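Local coordinates for aryl acylamidase (bacterium CSBL00001, PDB 4YJ6), which probably hydrolyses the amide bond of N-acyl arylamines, as an aryl acylamidase of the amidase signature family, at residues E305-G310 / D390-L395. Sequence-based numbering, arbitrary orientation.
Sequences EFVDLG and DRFDLL
The carboxylate of Glu305 lies against the rim of the Phe392 ring, OE2 3.5 Å from Phe392 CZ, while OE1 forms a long, weak ion pair with Lys270. The Glu305 CD atom lies in the ring plane at its edge, and the carboxylate is turned 77° from that plane. OE2 also lies near the ring plane, at its edge, where the weakly positive C-H border would probably suit an acidic oxygen. Glu305 CG, set between the backbone N and the carbonyl carbon (chi1 72°), adds an aliphatic touch to Phe392 CE1 at 3.7 Å. On the same ring, Val307 CG1 packs obliquely and closely, 3.3 Å from Phe392 CZ and 3.4 Å from Phe392 CE2.

The other Val307 methyl, CG2, reaches Leu395 CD1 at 3.6 Å, so the valine bridges the phenylalanine and the leucine. Leu395 CG stands anti to the backbone N (chi1 173°), and of the two methyls beyond it CD2 comes within 4.2 Å of Leu309 CD1. From Asp308 to Gly310 the chain makes an Asx turn: Gly310 N donates to Asp308 OD1 (3.0 Å), approaching from above the carboxylate plane. An alanine in place of Phe392 would probably leave Val307 CG1 and the Glu305 side chain without their ring partner and open a gap beside Lys270 of strand 270-273, which the ring also touches.

No hydrogen bond joins the two segments, since strand 270-273 runs between the parallel strands 303-306 and 394-398 and takes backbone bonds from both sides. The contact thus reaches across strand 270-273, next to last in the eight-stranded mixed sheet, from the outermost strand 303-306 to 394-398. Leu309 and Leu395 both pack on Met385 of helix 368-389, which leads into strand 394-398; Leu395 additionally meets Ile461 of strand 454-462.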
ATOM      1  N   GLU A 305       3.913  16.194 -21.548  1.00 13.56           N
ATOM      2  CA  GLU A 305       4.778  15.717 -22.645  1.00 14.35           C
ATOM      3  C   GLU A 305       5.549  14.478 -22.217  1.00 15.39           C
ATOM      4  O   GLU A 305       5.805  14.271 -21.013  1.00 13.76           O
ATOM      5  CB  GLU A 305       5.734  16.821 -23.111  1.00 18.52           C
ATOM      6  CG  GLU A 305       6.822  17.122 -22.133  1.00 22.40           C
ATOM      7  CD  GLU A 305       7.626  18.404 -22.460  1.00 25.99           C
ATOM      8  OE1 GLU A 305       7.042  19.511 -22.535  1.00 34.84           O
ATOM      9  OE2 GLU A 305       8.852  18.307 -22.577  1.00 22.80           O
ATOM     10  N   PHE A 306       5.890  13.626 -23.174  1.00 13.35           N
ATOM     11  CA  PHE A 306       6.733  12.466 -22.888  1.00 11.56           C
ATOM     12  C   PHE A 306       8.126  12.864 -22.426  1.00 12.39           C
ATOM     13  O   PHE A 306       8.696  13.845 -22.904  1.00 15.30           O
ATOM     14  CB  PHE A 306       6.831  11.535 -24.120  1.00 12.26           C
ATOM     15  CG  PHE A 306       5.583  10.765 -24.389  1.00 13.74           C
ATOM     16  CD1 PHE A 306       5.328   9.576 -23.706  1.00 15.43           C
ATOM     17  CD2 PHE A 306       4.649  11.210 -25.309  1.00 15.41           C
ATOM     18  CE1 PHE A 306       4.165   8.858 -23.945  1.00 17.39           C
ATOM     19  CE2 PHE A 306       3.470  10.483 -25.551  1.00 16.22           C
ATOM     20  CZ  PHE A 306       3.229   9.313 -24.865  1.00 14.34           C
ATOM     21  N   VAL A 307       8.627  12.143 -21.417  1.00 13.13           N
ATOM     22  CA  VAL A 307       9.975  12.355 -20.910  1.00 12.02           C
ATOM     23  C   VAL A 307      10.766  11.045 -20.894  1.00 13.69           C
ATOM     24  O   VAL A 307      10.212   9.955 -20.763  1.00 16.04           O
ATOM     25  CB  VAL A 307       9.956  12.967 -19.460  1.00 12.09           C
ATOM     26  CG1 VAL A 307       9.294  14.312 -19.496  1.00 17.66           C
ATOM     27  CG2 VAL A 307       9.236  12.020 -18.450  1.00 15.49           C
ATOM     28  N   ASP A 308      12.076  11.173 -20.977  1.00 13.22           N
ATOM     29  CA  ASP A 308      12.983  10.034 -20.882  1.00 14.18           C
ATOM     30  C   ASP A 308      13.825  10.195 -19.599  1.00 12.44           C
ATOM     31  O   ASP A 308      14.601  11.112 -19.469  1.00 13.62           O
ATOM     32  CB  ASP A 308      13.896   9.997 -22.121  1.00 13.32           C
ATOM     33  CG  ASP A 308      14.906   8.889 -22.053  1.00 18.02           C
ATOM     34  OD1 ASP A 308      14.717   7.937 -21.262  1.00 15.51           O
ATOM     35  OD2 ASP A 308      15.930   8.971 -22.765  1.00 17.16           O
ATOM     36  N   LEU A 309      13.614   9.317 -18.629  1.00 13.33           N
ATOM     37  CA  LEU A 309      14.395   9.387 -17.396  1.00 15.75           C
ATOM     38  C   LEU A 309      15.871   9.092 -17.599  1.00 15.94           C
ATOM     39  O   LEU A 309      16.701   9.527 -16.810  1.00 14.42           O
ATOM     40  CB  LEU A 309      13.848   8.399 -16.370  1.00 14.67           C
ATOM     41  CG  LEU A 309      12.799   9.041 -15.474  1.00 18.43           C
ATOM     42  CD1 LEU A 309      11.491   9.206 -16.289  1.00 18.33           C
ATOM     43  CD2 LEU A 309      12.607   8.194 -14.240  1.00 16.51           C
ATOM     44  N   GLY A 310      16.203   8.349 -18.656  1.00 13.47           N
ATOM     45  CA  GLY A 310      17.586   8.016 -18.910  1.00 13.41           C
ATOM     46  C   GLY A 310      18.240   7.063 -17.905  1.00 15.60           C
ATOM     47  O   GLY A 310      19.449   7.144 -17.659  1.00 14.31           O
ATOM     48  N   ASP A 390      13.646  18.608 -11.925  1.00 13.38           N
ATOM     49  CA  ASP A 390      14.310  19.876 -12.238  1.00 15.16           C
ATOM     50  C   ASP A 390      13.475  20.706 -13.219  1.00 19.46           C
ATOM     51  O   ASP A 390      13.512  21.944 -13.203  1.00 20.55           O
ATOM     52  CB  ASP A 390      15.659  19.612 -12.877  1.00 15.46           C
ATOM     53  CG  ASP A 390      16.750  19.270 -11.881  1.00 18.46           C
ATOM     54  OD1 ASP A 390      16.607  19.511 -10.654  1.00 15.84           O
ATOM     55  OD2 ASP A 390      17.803  18.776 -12.352  1.00 21.38           O
ATOM     56  N   ARG A 391      12.706  20.005 -14.056  1.00 14.94           N
ATOM     57  CA  ARG A 391      11.970  20.632 -15.143  1.00 17.16           C
ATOM     58  C   ARG A 391      10.453  20.464 -15.109  1.00 17.80           C
ATOM     59  O   ARG A 391       9.766  21.248 -15.772  1.00 22.26           O
ATOM     60  CB  ARG A 391      12.483  20.081 -16.464  1.00 22.19           C
ATOM     61  CG  ARG A 391      13.982  20.319 -16.679  1.00 29.23           C
ATOM     62  CD  ARG A 391      14.365  19.971 -18.110  1.00 34.97           C
ATOM     63  NE  ARG A 391      15.758  20.287 -18.426  1.00 47.48           N
ATOM     64  CZ  ARG A 391      16.700  19.389 -18.733  1.00 46.83           C
ATOM     65  NH1 ARG A 391      16.426  18.084 -18.749  1.00 43.29           N
ATOM     66  NH2 ARG A 391      17.935  19.798 -19.021  1.00 49.22           N
ATOM     67  N   PHE A 392       9.934  19.472 -14.369  1.00 14.00           N
ATOM     68  CA  PHE A 392       8.507  19.166 -14.363  1.00 14.02           C
ATOM     69  C   PHE A 392       7.969  19.206 -12.954  1.00 14.21           C
ATOM     70  O   PHE A 392       8.705  18.980 -11.979  1.00 13.79           O
ATOM     71  CB  PHE A 392       8.252  17.761 -14.957  1.00 12.35           C
ATOM     72  CG  PHE A 392       8.584  17.698 -16.452  1.00 11.94           C
ATOM     73  CD1 PHE A 392       7.625  18.006 -17.388  1.00 14.33           C
ATOM     74  CD2 PHE A 392       9.856  17.357 -16.857  1.00 14.82           C
ATOM     75  CE1 PHE A 392       7.947  17.984 -18.764  1.00 15.68           C
ATOM     76  CE2 PHE A 392      10.201  17.330 -18.207  1.00 20.41           C
ATOM     77  CZ  PHE A 392       9.232  17.628 -19.166  1.00 19.90           C
ATOM     78  N   ASP A 393       6.673  19.469 -12.859  1.00 13.67           N
ATOM     79  CA  ASP A 393       5.968  19.474 -11.589  1.00 15.52           C
ATOM     80  C   ASP A 393       5.469  18.089 -11.167  1.00 14.50           C
ATOM     81  O   ASP A 393       5.274  17.850  -9.995  1.00 18.04           O
ATOM     82  CB  ASP A 393       4.770  20.442 -11.668  1.00 18.99           C
ATOM     83  CG  ASP A 393       5.193  21.855 -12.029  1.00 21.64           C
ATOM     84  OD1 ASP A 393       6.058  22.413 -11.318  1.00 24.20           O
ATOM     85  OD2 ASP A 393       4.700  22.406 -13.028  1.00 19.16           O
ATOM     86  N   LEU A 394       5.253  17.186 -12.113  1.00 12.14           N
ATOM     87  CA  LEU A 394       4.664  15.883 -11.833  1.00 10.63           C
ATOM     88  C   LEU A 394       5.182  14.917 -12.868  1.00 12.23           C
ATOM     89  O   LEU A 394       5.539  15.344 -13.957  1.00 11.85           O
ATOM     90  CB  LEU A 394       3.138  15.917 -11.965  1.00 13.38           C
ATOM     91  CG  LEU A 394       2.331  16.668 -10.912  1.00 19.95           C
ATOM     92  CD1 LEU A 394       0.904  16.904 -11.457  1.00 21.14           C
ATOM     93  CD2 LEU A 394       2.284  15.921  -9.548  1.00 12.94           C
ATOM     94  N   LEU A 395       5.193  13.630 -12.534  1.00 10.90           N
ATOM     95  CA  LEU A 395       5.526  12.594 -13.505  1.00 11.38           C
ATOM     96  C   LEU A 395       4.410  11.562 -13.455  1.00 12.70           C
ATOM     97  O   LEU A 395       4.002  11.142 -12.371  1.00 12.65           O
ATOM     98  CB  LEU A 395       6.852  11.936 -13.150  1.00 10.76           C
ATOM     99  CG  LEU A 395       7.286  10.724 -13.969  1.00 11.83           C
ATOM    100  CD1 LEU A 395       7.423  11.139 -15.418  1.00 10.94           C
ATOM    101  CD2 LEU A 395       8.605  10.187 -13.400  1.00 14.63           C
TER